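PDB 4YS6: putative solute-binding component of ABC transporter from Clostridium phytofermentans, which probably captures sugars for import by an ABC transporter, holding beta-D-glucopyranose in the binding cleft of a periplasmic-binding-protein fold. Local coordinates for residues T146-Y151 against I267-D272; E150-K155 against D188-Y193; L167-G172 against A241-N246; Q271-A276 against S287-K292. One frame throughout, in Å; residues are numbered along the deposited sequence. Where two conformers were deposited one is given.

Contact 1 (T146-Y151 against I267-D272); sequences TKQGEY and IVTGQD. With BGC (beta-D-glucopyranose), chain D.
Gln148, Thr269 and Tyr151 carry most of this buried contact, in which helix 141-155 of a periplasmic-binding-protein fold packs against strand 267-268, an outermost strand of a parallel sheet, and the loop that follows it. Gln148 leaves the helix with CG beside the backbone N (chi1 -64°) and then runs extended, which carries its amide across to the loop. There NE2 donates to Gly270 O at 3.0 Å. The acceptor lies close to the amide plane of Gln148, yet NE2 stands above the plane of the Gly270 carbonyl. Because NE2 also binds Ser245 O, this one long polar side chain joins the loops that leave two neighbouring strands, a job that suits glutamine; the loop it holds leads on to Asp272 of the glucose pocket. Thr269 serves both polar and apolar partners: OG1 bonds to Cys244 O, while its CB lies 4.3 Å from Gln148 CG and its methyl CG2 approaches Gln148 O at 4.0 Å. A turn further along the helix, Tyr151 has CG anti to the backbone N. The edge of the ring then meets the strand, where Tyr151 CE2 rests 3.7 Å from the methyl Ile267 CG2.

Contact 2 (E150-K155 against D188-Y193); sequences EYIKEK and DVLKPY. With NA (sodium ion), chain F.
Val189 wedges between Glu150 and Lys153, where two helical segments run 44° apart with their axes 9.2 Å from each other at closest approach. The torsion of Val189 sets its two methyls to separate tasks: with CG1 anti to the backbone N (chi1 178°), CG1 reaches Lys153 CD at 3.9 Å, and CG2 lies 4.0 Å from Glu150 CG. A short branched residue fits so close to the facing helix. Lys153 is extended through all four torsions, and its aliphatic part passes Val189 before crossing Tyr193 at about a right angle. Its NZ ends 3.2 Å from Tyr193 OH, a weak hydrogen bond, and also donates to a water that in turn donates to Val189 O. Lysine suits this partly exposed position because its methylenes pack while its ammonium stays among polar partners. Deeper down, Leu190 CD2 meets Ile152 CG2 at 4.0 Å, the two side chains crossing almost perpendicularly. At the C-terminal end of helix 141-155, Glu154 O binds a sodium ion at 2.4 Å, with Asn157 completing the protein's share of that site. Helices 141-155 and 177-195, linked through strand 165-170, are part of the helical layer on one side of the parallel sheet, as in an alpha/beta lobe of a periplasmic binding protein.

Contact 3 (L167-G172 against A241-N246); sequences LEIFTG and AVLCSN. With BGC (beta-D-glucopyranose), chain D.
Phe170 stands on the same side of the sheet as Val242 and Cys244, and its side chain passes the second before running on to the first. Its CB lies 4.3 Å from Cys244 SG, the sulfur sitting oblique to the ring. Further out, CD1 touches Val242 CG1 at 3.7 Å, and CE1 keeps close to the same methyl at 3.9 Å. The ring as a whole has a cation-pi partner in Arg224, and Val253 of helix 247-260 packs on the side chain. Strands 165-170 and 241-244 pair in parallel as neighbours in the sheet of an alpha/beta lobe, with Phe170 N donating to Leu243 O at 2.8 Å and Phe170 O accepting from Ser245 N. The other sheet face is aliphatic, Ile169 and Leu243 lying side by side under helix 177-195. Past the strand ends the residues turn polar: Thr171 OG1 and Ser245 OG share a hydrogen bond of 2.8 Å. Next comes Asn246, suited to the N-cap of helix 247-260: its side chain caps a backbone N there, while ND2 donates to glucose O4 at 2.9 Å in a nearly straight bond (166°).

Contact 4 (Q271-A276 against S287-K292); sequences QDCDIA and SMSIFK. With BGC (beta-D-glucopyranose), chain D.
Gln271 and Ile290 bring their backbones within 4.3 Å, measured CA to CA, and Asp272 N then donates to Ile290 O at 2.8 Å, in the carbonyl plane. Positive phi angles at Asp272 and Cys273 (118° and 53°) turn the chain off toward helix 275-282. One water ties the backbones further, bonding to Asp272 O and to both Lys292 N and O. Ser289 OG, small enough to reach into the turn, accepts from Cys273 N and is also bonded to Asp247. The compact thiol of Cys273 packs beside the next strand residue but one, SG lying 3.9 Å from Phe291 CB. Lys292 bends at chi3 (-60°), bringing NZ beside Gln271 OE1; this hydrogen bond is modelled very short and its exact length is doubtful. The same NZ donates to glucose O3 at 2.9 Å and weakly to O2. Asp272 OD1 accepts from glucose O3 at 2.7 Å and OD2 from O4, so lysine and aspartate share the O3 hydroxyl, as suits a sugar site. Strand 289-291 is an outermost strand of the mixed sheet and runs antiparallel to strand 331-339, while Val144 of helix 141-155 and Phe182 of helix 177-195 pack against Gln271.

In the fold
Helix 141-155 comes first along the chain and opens both contact 1 and contact 2. Contact 2 closes the shorter loop, at helix 177-195, but strand 165-170 has by then begun contact 3, so contacts 2 and 3 cross. Contact 3 closes at strand 241-244 and is nested inside the long loop that contact 1 closes at 267-272. Contact 4 starts where contact 1 ends and returns after a short excursion through helix 275-282. Contacts 1 and 3 meet in the sheet, where strands 241-244 and 267-268 are neighbours, and contact 2 joins helices packed on that sheet. Contact 4 links the loop after strand 267-268 to strand 289-291 of the mixed sheet; contacts 1, 3 and 4 all reach the glucose.

Contact 1 (T146-Y151 against I267-D272)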
loop_
_atom_site.group_PDB
_atom_site.type_symbol
_atom_site.label_atom_id
_atom_site.label_comp_id
_atom_site.label_asym_id
_atom_site.label_seq_id
_atom_site.Cartn_x
_atom_site.Cartn_y
_atom_site.Cartn_z
ATOM N N THR A 146 -7.713 3.935 8.884
ATOM C CA THR A 146 -8.184 4.378 10.192
ATOM C C THR A 146 -7.032 4.917 11.037
ATOM O O THR A 146 -7.128 5.996 11.647
ATOM C CB THR A 146 -8.871 3.237 10.971
ATOM O OG1 THR A 146 -9.925 2.663 10.187
ATOM C CG2 THR A 146 -9.452 3.753 12.265
ATOM N N LYS A 147 -5.934 4.170 11.082
ATOM C CA LYS A 147 -4.805 4.557 11.937
ATOM C C LYS A 147 -4.245 5.900 11.500
ATOM O O LYS A 147 -3.874 6.737 12.339
ATOM C CB LYS A 147 -3.703 3.501 11.922
ATOM C CG LYS A 147 -4.070 2.230 12.676
ATOM C CD LYS A 147 -2.880 1.265 12.713
ATOM C CE LYS A 147 -3.184 -0.032 13.406
ATOM N NZ LYS A 147 -3.479 0.192 14.834
ATOM N N GLN A 148 -4.167 6.116 10.194
ATOM C CA GLN A 148 -3.633 7.387 9.683
ATOM C C GLN A 148 -4.570 8.545 10.025
ATOM O O GLN A 148 -4.115 9.624 10.443
ATOM C CB GLN A 148 -3.416 7.338 8.171
ATOM C CG GLN A 148 -2.364 6.305 7.763
ATOM C CD GLN A 148 -2.371 6.002 6.283
ATOM O OE1 GLN A 148 -3.394 6.123 5.606
ATOM N NE2 GLN A 148 -1.232 5.583 5.779
ATOM N N GLY A 149 -5.868 8.319 9.868
ATOM C CA GLY A 149 -6.862 9.310 10.245
ATOM C C GLY A 149 -6.871 9.617 11.725
ATOM O O GLY A 149 -6.931 10.788 12.121
ATOM N N GLU A 150 -6.814 8.574 12.556
ATOM C CA GLU A 150 -6.849 8.768 14.000
ATOM C C GLU A 150 -5.600 9.482 14.476
ATOM O O GLU A 150 -5.641 10.218 15.472
ATOM C CB GLU A 150 -6.994 7.428 14.714
ATOM C CG GLU A 150 -8.393 6.852 14.582
ATOM C CD GLU A 150 -8.582 5.529 15.290
ATOM O OE1 GLU A 150 -9.746 5.205 15.614
ATOM O OE2 GLU A 150 -7.582 4.813 15.516
ATOM N N TYR A 151 -4.483 9.258 13.794
ATOM C CA TYR A 151 -3.233 9.944 14.165
ATOM C C TYR A 151 -3.387 11.448 13.983
ATOM O O TYR A 151 -3.057 12.226 14.867
ATOM C CB TYR A 151 -2.040 9.430 13.344
ATOM C CG TYR A 151 -0.749 10.051 13.805
ATOM C CD1 TYR A 151 -0.076 9.555 14.911
ATOM C CD2 TYR A 151 -0.226 11.162 13.165
ATOM C CE1 TYR A 151 1.104 10.129 15.347
ATOM C CE2 TYR A 151 0.942 11.746 13.602
ATOM C CZ TYR A 151 1.607 11.219 14.685
ATOM O OH TYR A 151 2.763 11.824 15.129
ATOM N N ILE A 267 2.118 17.682 10.214
ATOM C CA ILE A 267 1.947 16.249 10.361
ATOM C C ILE A 267 2.040 15.615 8.981
ATOM O O ILE A 267 1.407 16.096 8.029
ATOM C CB ILE A 267 0.592 15.881 10.983
ATOM C CG1 ILE A 267 0.426 16.514 12.355
ATOM C CG2 ILE A 267 0.455 14.363 11.053
ATOM C CD1 ILE A 267 -1.014 16.495 12.847
ATOM N N VAL A 268 2.859 14.570 8.854
ATOM C CA VAL A 268 2.920 13.788 7.605
ATOM C C VAL A 268 2.822 12.312 7.947
ATOM O O VAL A 268 3.630 11.804 8.725
ATOM C CB VAL A 268 4.220 14.029 6.822
ATOM C CG1 VAL A 268 4.239 13.195 5.540
ATOM C CG2 VAL A 268 4.401 15.538 6.496
ATOM N N THR A 269 1.810 11.651 7.397
ATOM C CA THR A 269 1.586 10.220 7.600
ATOM C C THR A 269 2.206 9.403 6.471
ATOM O O THR A 269 2.706 9.947 5.486
ATOM C CB THR A 269 0.083 9.880 7.689
ATOM O OG1 THR A 269 -0.572 10.183 6.452
ATOM C CG2 THR A 269 -0.580 10.673 8.799
ATOM N N GLY A 270 2.158 8.084 6.606
ATOM C CA GLY A 270 2.648 7.203 5.585
ATOM C C GLY A 270 2.353 5.759 5.893
ATOM O O GLY A 270 1.567 5.430 6.781
ATOM N N GLN A 271 2.986 4.887 5.134
ATOM C CA GLN A 271 2.829 3.458 5.292
ATOM C C GLN A 271 3.946 2.728 4.526
ATOM O O GLN A 271 4.265 3.110 3.398
ATOM C CB GLN A 271 1.444 3.048 4.798
ATOM C CG GLN A 271 1.260 1.612 4.580
ATOM C CD GLN A 271 -0.064 1.265 3.893
ATOM O OE1 GLN A 271 -0.533 0.165 4.051
ATOM N NE2 GLN A 271 -0.679 2.216 3.144
ATOM N N ASP A 272 4.486 1.686 5.163
ATOM C CA ASP A 272 5.416 0.667 4.621
ATOM C C ASP A 272 6.773 0.677 5.337
ATOM O O ASP A 272 7.533 -0.296 5.233
ATOM C CB ASP A 272 5.751 0.812 3.119
ATOM C CG ASP A 272 4.588 0.511 2.197
ATOM O OD1 ASP A 272 3.526 0.029 2.645
ATOM O OD2 ASP A 272 4.793 0.724 0.973
HETATM C C2 BGC D . 0.306 -1.381 -0.950
HETATM C C3 BGC D . 1.135 -0.375 -0.220
HETATM C C4 BGC D . 2.139 0.267 -1.082
HETATM C C5 BGC D . 1.543 0.825 -2.339
HETATM C C6 BGC D . 2.567 1.300 -3.348
HETATM C C1 BGC D . -0.403 -0.695 -2.135
HETATM O O1 BGC D . -1.120 -1.512 -2.827
HETATM O O2 BGC D . -0.672 -1.932 -0.078
HETATM O O3 BGC D . 1.778 -1.095 0.899
HETATM O O4 BGC D . 2.767 1.392 -0.417
HETATM O O5 BGC D . 0.764 -0.237 -2.968
HETATM O O6 BGC D . 3.612 0.357 -3.529
#

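Contact 2 (E150-K155 against D188-Y193)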
loop_
_atom_site.group_PDB
_atom_site.type_symbol
_atom_site.label_atom_id
_atom_site.label_comp_id
_atom_site.label_asym_id
_atom_site.label_seq_id
_atom_site.Cartn_x
_atom_site.Cartn_y
_atom_site.Cartn_z
ATOM N N GLU A 150 -6.814 8.574 12.556
ATOM C CA GLU A 150 -6.849 8.768 14.000
ATOM C C GLU A 150 -5.600 9.482 14.476
ATOM O O GLU A 150 -5.641 10.218 15.472
ATOM C CB GLU A 150 -6.994 7.428 14.714
ATOM C CG GLU A 150 -8.393 6.852 14.582
ATOM C CD GLU A 150 -8.582 5.529 15.290
ATOM O OE1 GLU A 150 -9.746 5.205 15.614
ATOM O OE2 GLU A 150 -7.582 4.813 15.516
ATOM N N TYR A 151 -4.483 9.258 13.794
ATOM C CA TYR A 151 -3.233 9.944 14.165
ATOM C C TYR A 151 -3.387 11.448 13.983
ATOM O O TYR A 151 -3.057 12.226 14.867
ATOM C CB TYR A 151 -2.040 9.430 13.344
ATOM C CG TYR A 151 -0.749 10.051 13.805
ATOM C CD1 TYR A 151 -0.076 9.555 14.911
ATOM C CD2 TYR A 151 -0.226 11.162 13.165
ATOM C CE1 TYR A 151 1.104 10.129 15.347
ATOM C CE2 TYR A 151 0.942 11.746 13.602
ATOM C CZ TYR A 151 1.607 11.219 14.685
ATOM O OH TYR A 151 2.763 11.824 15.129
ATOM N N ILE A 152 -3.901 11.857 12.828
ATOM C CA ILE A 152 -4.131 13.267 12.553
ATOM C C ILE A 152 -5.176 13.839 13.508
ATOM O O ILE A 152 -4.988 14.917 14.057
ATOM C CB ILE A 152 -4.566 13.461 11.092
ATOM C CG1 ILE A 152 -3.370 13.161 10.176
ATOM C CG2 ILE A 152 -5.088 14.869 10.859
ATOM C CD1 ILE A 152 -3.652 13.178 8.710
ATOM N N LYS A 153 -6.267 13.107 13.712
ATOM C CA LYS A 153 -7.312 13.546 14.640
ATOM C C LYS A 153 -6.759 13.782 16.066
ATOM O O LYS A 153 -7.099 14.772 16.720
ATOM C CB LYS A 153 -8.439 12.519 14.682
ATOM C CG LYS A 153 -9.483 12.810 15.747
ATOM C CD LYS A 153 -10.693 11.889 15.584
ATOM C CE LYS A 153 -11.654 12.027 16.747
ATOM N NZ LYS A 153 -12.924 11.259 16.528
ATOM N N GLU A 154 -5.909 12.870 16.537
ATOM C CA GLU A 154 -5.297 12.997 17.857
ATOM C C GLU A 154 -4.332 14.164 17.904
ATOM O O GLU A 154 -4.381 14.940 18.829
ATOM C CB GLU A 154 -4.554 11.718 18.249
ATOM C CG GLU A 154 -5.427 10.677 18.913
ATOM C CD GLU A 154 -5.783 11.049 20.342
ATOM O OE1 GLU A 154 -5.191 12.008 20.878
ATOM O OE2 GLU A 154 -6.659 10.385 20.930
ATOM N N LYS A 155 -3.458 14.311 16.917
ATOM C CA LYS A 155 -2.407 15.322 17.014
ATOM C C LYS A 155 -2.946 16.728 16.775
ATOM O O LYS A 155 -2.367 17.719 17.263
ATOM C CB LYS A 155 -1.266 15.009 16.036
ATOM C CG LYS A 155 -0.382 13.834 16.446
ATOM C CD LYS A 155 0.269 14.051 17.795
ATOM C CE LYS A 155 1.251 12.951 18.144
ATOM N NZ LYS A 155 1.677 13.091 19.556
ATOM N N ASP A 188 -13.171 8.125 6.893
ATOM C CA ASP A 188 -14.224 7.770 7.837
ATOM C C ASP A 188 -13.943 8.451 9.191
ATOM O O ASP A 188 -14.865 8.812 9.908
ATOM C CB ASP A 188 -14.340 6.258 7.993
ATOM C CG ASP A 188 -15.203 5.617 6.902
ATOM O OD1 ASP A 188 -15.879 6.353 6.145
ATOM O OD2 ASP A 188 -15.211 4.371 6.808
ATOM N N VAL A 189 -12.667 8.643 9.515
ATOM C CA VAL A 189 -12.269 9.381 10.716
ATOM C C VAL A 189 -12.339 10.894 10.528
ATOM O O VAL A 189 -12.865 11.608 11.391
ATOM C CB VAL A 189 -10.828 8.988 11.147
ATOM C CG1 VAL A 189 -10.380 9.773 12.369
ATOM C CG2 VAL A 189 -10.742 7.494 11.439
ATOM N N LEU A 190 -11.848 11.389 9.392
ATOM C CA LEU A 190 -11.592 12.816 9.239
ATOM C C LEU A 190 -12.706 13.587 8.533
ATOM O O LEU A 190 -12.837 14.788 8.744
ATOM C CB LEU A 190 -10.303 13.061 8.478
ATOM C CG LEU A 190 -9.041 12.602 9.202
ATOM C CD1 LEU A 190 -7.849 12.783 8.265
ATOM C CD2 LEU A 190 -8.818 13.388 10.436
ATOM N N LYS A 191 -13.492 12.915 7.696
ATOM C CA LYS A 191 -14.435 13.653 6.849
ATOM C C LYS A 191 -15.412 14.494 7.664
ATOM O O LYS A 191 -15.753 15.618 7.253
ATOM C CB LYS A 191 -15.210 12.708 5.928
ATOM C CG LYS A 191 -15.944 13.447 4.804
ATOM C CD LYS A 191 -17.236 12.764 4.416
ATOM C CE LYS A 191 -18.029 13.598 3.412
ATOM N NZ LYS A 191 -19.384 13.943 3.924
ATOM N N PRO A 192 -15.881 13.980 8.818
ATOM C CA PRO A 192 -16.787 14.779 9.648
ATOM C C PRO A 192 -16.220 16.148 10.043
ATOM O O PRO A 192 -16.976 17.096 10.199
ATOM C CB PRO A 192 -16.982 13.899 10.879
ATOM C CG PRO A 192 -16.809 12.524 10.373
ATOM C CD PRO A 192 -15.708 12.621 9.378
ATOM N N TYR A 193 -14.905 16.230 10.205
ATOM C CA TYR A 193 -14.243 17.474 10.572
ATOM C C TYR A 193 -13.999 18.374 9.372
ATOM O O TYR A 193 -13.899 19.576 9.519
ATOM C CB TYR A 193 -12.929 17.164 11.274
ATOM C CG TYR A 193 -13.188 16.409 12.529
ATOM C CD1 TYR A 193 -13.575 17.061 13.677
ATOM C CD2 TYR A 193 -13.083 15.021 12.552
ATOM C CE1 TYR A 193 -13.855 16.346 14.838
ATOM C CE2 TYR A 193 -13.359 14.308 13.689
ATOM C CZ TYR A 193 -13.727 14.980 14.835
ATOM O OH TYR A 193 -14.005 14.266 15.978
HETATM NA NA NA F . -4.710 15.143 21.147
HETATM O O HOH W 1 -14.018 10.635 13.608
HETATM O O HOH W 2 -5.001 15.645 23.456
#

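Contact 3 (L167-G172 against A241-N246)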
loop_
_atom_site.group_PDB
_atom_site.type_symbol
_atom_site.label_atom_id
_atom_site.label_comp_id
_atom_site.label_asym_id
_atom_site.label_seq_id
_atom_site.Cartn_x
_atom_site.Cartn_y
_atom_site.Cartn_z
ATOM N N LEU A 167 -5.360 21.115 5.834
ATOM C CA LEU A 167 -5.067 19.736 5.475
ATOM C C LEU A 167 -4.873 19.605 3.976
ATOM O O LEU A 167 -5.589 20.255 3.227
ATOM C CB LEU A 167 -6.233 18.845 5.901
ATOM C CG LEU A 167 -6.198 17.365 5.486
ATOM C CD1 LEU A 167 -5.182 16.635 6.289
ATOM C CD2 LEU A 167 -7.560 16.711 5.642
ATOM N N GLU A 168 -3.918 18.797 3.538
ATOM C CA GLU A 168 -3.925 18.315 2.149
ATOM C C GLU A 168 -3.835 16.795 2.152
ATOM O O GLU A 168 -3.423 16.195 3.134
ATOM C CB GLU A 168 -2.796 18.941 1.327
ATOM C CG GLU A 168 -2.881 20.495 1.222
ATOM C CD GLU A 168 -4.035 20.997 0.353
ATOM O OE1 GLU A 168 -4.533 20.231 -0.498
ATOM O OE2 GLU A 168 -4.430 22.174 0.504
ATOM N N ILE A 169 -4.225 16.175 1.040
ATOM C CA ILE A 169 -4.436 14.733 0.989
ATOM C C ILE A 169 -3.799 14.150 -0.262
ATOM O O ILE A 169 -3.985 14.694 -1.345
ATOM C CB ILE A 169 -5.932 14.400 0.966
ATOM C CG1 ILE A 169 -6.666 14.961 2.186
ATOM C CG2 ILE A 169 -6.148 12.897 0.892
ATOM C CD1 ILE A 169 -8.164 15.092 1.949
ATOM N N PHE A 170 -3.051 13.067 -0.079
ATOM C CA PHE A 170 -2.403 12.333 -1.181
ATOM C C PHE A 170 -2.688 10.863 -1.011
ATOM O O PHE A 170 -2.266 10.287 -0.004
ATOM C CB PHE A 170 -0.902 12.545 -1.190
ATOM C CG PHE A 170 -0.481 13.921 -1.611
ATOM C CD1 PHE A 170 -0.712 15.009 -0.783
ATOM C CD2 PHE A 170 0.154 14.124 -2.832
ATOM C CE1 PHE A 170 -0.345 16.282 -1.193
ATOM C CE2 PHE A 170 0.534 15.390 -3.225
ATOM C CZ PHE A 170 0.269 16.468 -2.405
ATOM N N THR A 171 -3.425 10.256 -1.939
ATOM C CA THR A 171 -3.596 8.807 -1.882
ATOM C C THR A 171 -2.959 8.129 -3.115
ATOM O O THR A 171 -2.155 8.728 -3.850
ATOM C CB THR A 171 -5.094 8.408 -1.700
ATOM O OG1 THR A 171 -5.189 7.030 -1.281
ATOM C CG2 THR A 171 -5.895 8.619 -2.964
ATOM N N GLY A 172 -3.252 6.849 -3.286
ATOM C CA GLY A 172 -2.530 6.043 -4.237
ATOM C C GLY A 172 -3.152 6.017 -5.610
ATOM O O GLY A 172 -3.969 6.869 -5.975
ATOM N N ALA A 241 -1.394 19.594 8.364
ATOM C CA ALA A 241 -1.273 18.158 8.161
ATOM C C ALA A 241 -1.349 17.780 6.707
ATOM O O ALA A 241 -2.093 18.397 5.940
ATOM C CB ALA A 241 -2.365 17.403 8.936
ATOM N N VAL A 242 -0.582 16.753 6.338
ATOM C CA VAL A 242 -0.745 16.107 5.031
ATOM C C VAL A 242 -1.018 14.622 5.247
ATOM O O VAL A 242 -0.172 13.874 5.725
ATOM C CB VAL A 242 0.485 16.284 4.125
ATOM C CG1 VAL A 242 0.152 15.869 2.682
ATOM C CG2 VAL A 242 0.948 17.731 4.126
ATOM N N LEU A 243 -2.226 14.218 4.905
ATOM C CA LEU A 243 -2.602 12.819 4.923
ATOM C C LEU A 243 -2.040 12.171 3.678
ATOM O O LEU A 243 -2.511 12.449 2.571
ATOM C CB LEU A 243 -4.123 12.680 4.974
ATOM C CG LEU A 243 -4.679 11.289 4.744
ATOM C CD1 LEU A 243 -4.161 10.368 5.866
ATOM C CD2 LEU A 243 -6.210 11.356 4.716
ATOM N N CYS A 244 -1.006 11.357 3.862
ATOM C CA CYS A 244 -0.440 10.570 2.771
ATOM C C CYS A 244 -0.747 9.121 3.042
ATOM O O CYS A 244 -0.433 8.623 4.122
ATOM C CB CYS A 244 1.061 10.739 2.651
ATOM S SG CYS A 244 1.534 12.450 2.309
ATOM N N SER A 245 -1.299 8.433 2.044
ATOM C CA SER A 245 -1.680 7.045 2.240
ATOM C C SER A 245 -0.493 6.098 2.309
ATOM O O SER A 245 -0.644 4.989 2.835
ATOM C CB SER A 245 -2.645 6.576 1.132
ATOM O OG SER A 245 -3.890 7.271 1.171
ATOM N N ASN A 246 0.681 6.479 1.804
ATOM C CA ASN A 246 1.833 5.602 1.935
ATOM C C ASN A 246 3.140 6.356 1.922
ATOM O O ASN A 246 3.182 7.572 1.802
ATOM C CB ASN A 246 1.840 4.533 0.829
ATOM C CG ASN A 246 2.441 5.036 -0.471
ATOM O OD1 ASN A 246 2.361 6.232 -0.797
ATOM N ND2 ASN A 246 3.097 4.136 -1.211
HETATM C C2 BGC D . 0.306 -1.381 -0.950
HETATM C C3 BGC D . 1.135 -0.375 -0.220
HETATM C C4 BGC D . 2.139 0.267 -1.082
HETATM C C5 BGC D . 1.543 0.825 -2.339
HETATM C C6 BGC D . 2.567 1.300 -3.348
HETATM C C1 BGC D . -0.403 -0.695 -2.135
HETATM O O1 BGC D . -1.120 -1.512 -2.827
HETATM O O2 BGC D . -0.672 -1.932 -0.078
HETATM O O3 BGC D . 1.778 -1.095 0.899
HETATM O O4 BGC D . 2.767 1.392 -0.417
HETATM O O5 BGC D . 0.764 -0.237 -2.968
HETATM O O6 BGC D . 3.612 0.357 -3.529
#

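Contact 4 (Q271-A276 against S287-K292)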
loop_
_atom_site.group_PDB
_atom_site.type_symbol
_atom_site.label_atom_id
_atom_site.label_comp_id
_atom_site.label_asym_id
_atom_site.label_seq_id
_atom_site.Cartn_x
_atom_site.Cartn_y
_atom_site.Cartn_z
ATOM N N GLN A 271 2.986 4.887 5.134
ATOM C CA GLN A 271 2.829 3.458 5.292
ATOM C C GLN A 271 3.946 2.728 4.526
ATOM O O GLN A 271 4.265 3.110 3.398
ATOM C CB GLN A 271 1.444 3.048 4.798
ATOM C CG GLN A 271 1.260 1.612 4.580
ATOM C CD GLN A 271 -0.064 1.265 3.893
ATOM O OE1 GLN A 271 -0.533 0.165 4.051
ATOM N NE2 GLN A 271 -0.679 2.216 3.144
ATOM N N ASP A 272 4.486 1.686 5.163
ATOM C CA ASP A 272 5.416 0.667 4.621
ATOM C C ASP A 272 6.773 0.677 5.337
ATOM O O ASP A 272 7.533 -0.296 5.233
ATOM C CB ASP A 272 5.751 0.812 3.119
ATOM C CG ASP A 272 4.588 0.511 2.197
ATOM O OD1 ASP A 272 3.526 0.029 2.645
ATOM O OD2 ASP A 272 4.793 0.724 0.973
ATOM N N CYS A 273 7.101 1.777 6.005
ATOM C CA CYS A 273 8.429 1.964 6.583
ATOM C C CYS A 273 9.528 1.745 5.544
ATOM O O CYS A 273 10.507 1.006 5.800
ATOM C CB CYS A 273 8.658 1.039 7.783
ATOM S SG CYS A 273 7.580 1.480 9.170
ATOM N N ASP A 274 9.363 2.357 4.368
ATOM C CA ASP A 274 10.460 2.415 3.401
ATOM C C ASP A 274 11.681 3.043 4.069
ATOM O O ASP A 274 11.562 3.932 4.901
ATOM C CB ASP A 274 10.105 3.252 2.161
ATOM C CG ASP A 274 9.062 2.599 1.271
ATOM O OD1 ASP A 274 8.779 1.387 1.431
ATOM O OD2 ASP A 274 8.561 3.306 0.362
ATOM N N ILE A 275 12.862 2.632 3.645
ATOM C CA ILE A 275 14.096 3.102 4.258
ATOM C C ILE A 275 14.233 4.618 4.181
ATOM O O ILE A 275 14.592 5.242 5.161
ATOM C CB ILE A 275 15.321 2.422 3.600
ATOM C CG1 ILE A 275 15.350 0.964 4.021
ATOM C CG2 ILE A 275 16.636 3.080 4.018
ATOM C CD1 ILE A 275 16.346 0.117 3.242
ATOM N N ALA A 276 13.964 5.208 3.024
ATOM C CA ALA A 276 14.062 6.655 2.862
ATOM C C ALA A 276 13.194 7.378 3.888
ATOM O O ALA A 276 13.614 8.384 4.477
ATOM C CB ALA A 276 13.644 7.054 1.454
ATOM N N SER A 287 6.029 12.050 10.406
ATOM C CA SER A 287 5.516 11.829 11.770
ATOM C C SER A 287 5.428 10.370 12.182
ATOM O O SER A 287 5.728 10.005 13.324
ATOM C CB SER A 287 4.110 12.437 11.894
ATOM O OG SER A 287 4.134 13.807 11.559
HETATM N N MSE A 288 4.952 9.558 11.257
HETATM C CA MSE A 288 4.691 8.159 11.533
HETATM C C MSE A 288 4.638 7.398 10.219
HETATM O O MSE A 288 4.558 7.993 9.122
HETATM C CB MSE A 288 3.368 8.004 12.288
HETATM C CG MSE A 288 2.163 8.508 11.517
HETATM SE SE MSE A 288 1.363 7.276 10.205
HETATM C CE MSE A 288 -0.060 6.492 11.292
ATOM N N SER A 289 4.687 6.078 10.336
ATOM C CA SER A 289 4.431 5.216 9.228
ATOM C C SER A 289 3.724 3.984 9.788
ATOM O O SER A 289 3.367 3.929 10.966
ATOM C CB SER A 289 5.723 4.875 8.469
ATOM O OG SER A 289 5.462 4.175 7.246
ATOM N N ILE A 290 3.404 3.059 8.919
ATOM C CA ILE A 290 2.714 1.836 9.312
ATOM C C ILE A 290 3.615 0.718 8.849
ATOM O O ILE A 290 4.020 0.687 7.685
ATOM C CB ILE A 290 1.304 1.721 8.668
ATOM C CG1 ILE A 290 0.362 2.852 9.104
ATOM C CG2 ILE A 290 0.684 0.336 8.950
ATOM C CD1 ILE A 290 0.024 2.887 10.535
ATOM N N PHE A 291 3.943 -0.191 9.752
ATOM C CA PHE A 291 4.797 -1.317 9.426
ATOM C C PHE A 291 3.934 -2.515 9.053
ATOM O O PHE A 291 3.102 -2.964 9.830
ATOM C CB PHE A 291 5.710 -1.692 10.584
ATOM C CG PHE A 291 6.545 -2.919 10.335
ATOM C CD1 PHE A 291 7.378 -3.003 9.224
ATOM C CD2 PHE A 291 6.530 -3.972 11.226
ATOM C CE1 PHE A 291 8.159 -4.134 9.012
ATOM C CE2 PHE A 291 7.311 -5.085 11.025
ATOM C CZ PHE A 291 8.128 -5.162 9.901
ATOM N N LYS A 292 4.171 -3.013 7.854
ATOM C CA LYS A 292 3.535 -4.191 7.322
ATOM C C LYS A 292 4.645 -5.208 7.006
ATOM O O LYS A 292 5.430 -5.055 6.066
ATOM C CB LYS A 292 2.706 -3.837 6.077
ATOM C CG LYS A 292 1.702 -2.705 6.322
ATOM C CD LYS A 292 0.626 -2.600 5.267
ATOM C CE LYS A 292 1.160 -2.335 3.866
ATOM N NZ LYS A 292 -0.015 -2.037 2.989
HETATM C C2 BGC D . 0.306 -1.381 -0.950
HETATM C C3 BGC D . 1.135 -0.375 -0.220
HETATM C C4 BGC D . 2.139 0.267 -1.082
HETATM C C5 BGC D . 1.543 0.825 -2.339
HETATM C C6 BGC D . 2.567 1.300 -3.348
HETATM C C1 BGC D . -0.403 -0.695 -2.135
HETATM O O1 BGC D . -1.120 -1.512 -2.827
HETATM O O2 BGC D . -0.672 -1.932 -0.078
HETATM O O3 BGC D . 1.778 -1.095 0.899
HETATM O O4 BGC D . 2.767 1.392 -0.417
HETATM O O5 BGC D . 0.764 -0.237 -2.968
HETATM O O6 BGC D . 3.612 0.357 -3.529
HETATM O O HOH W 3 6.085 -2.437 5.860
#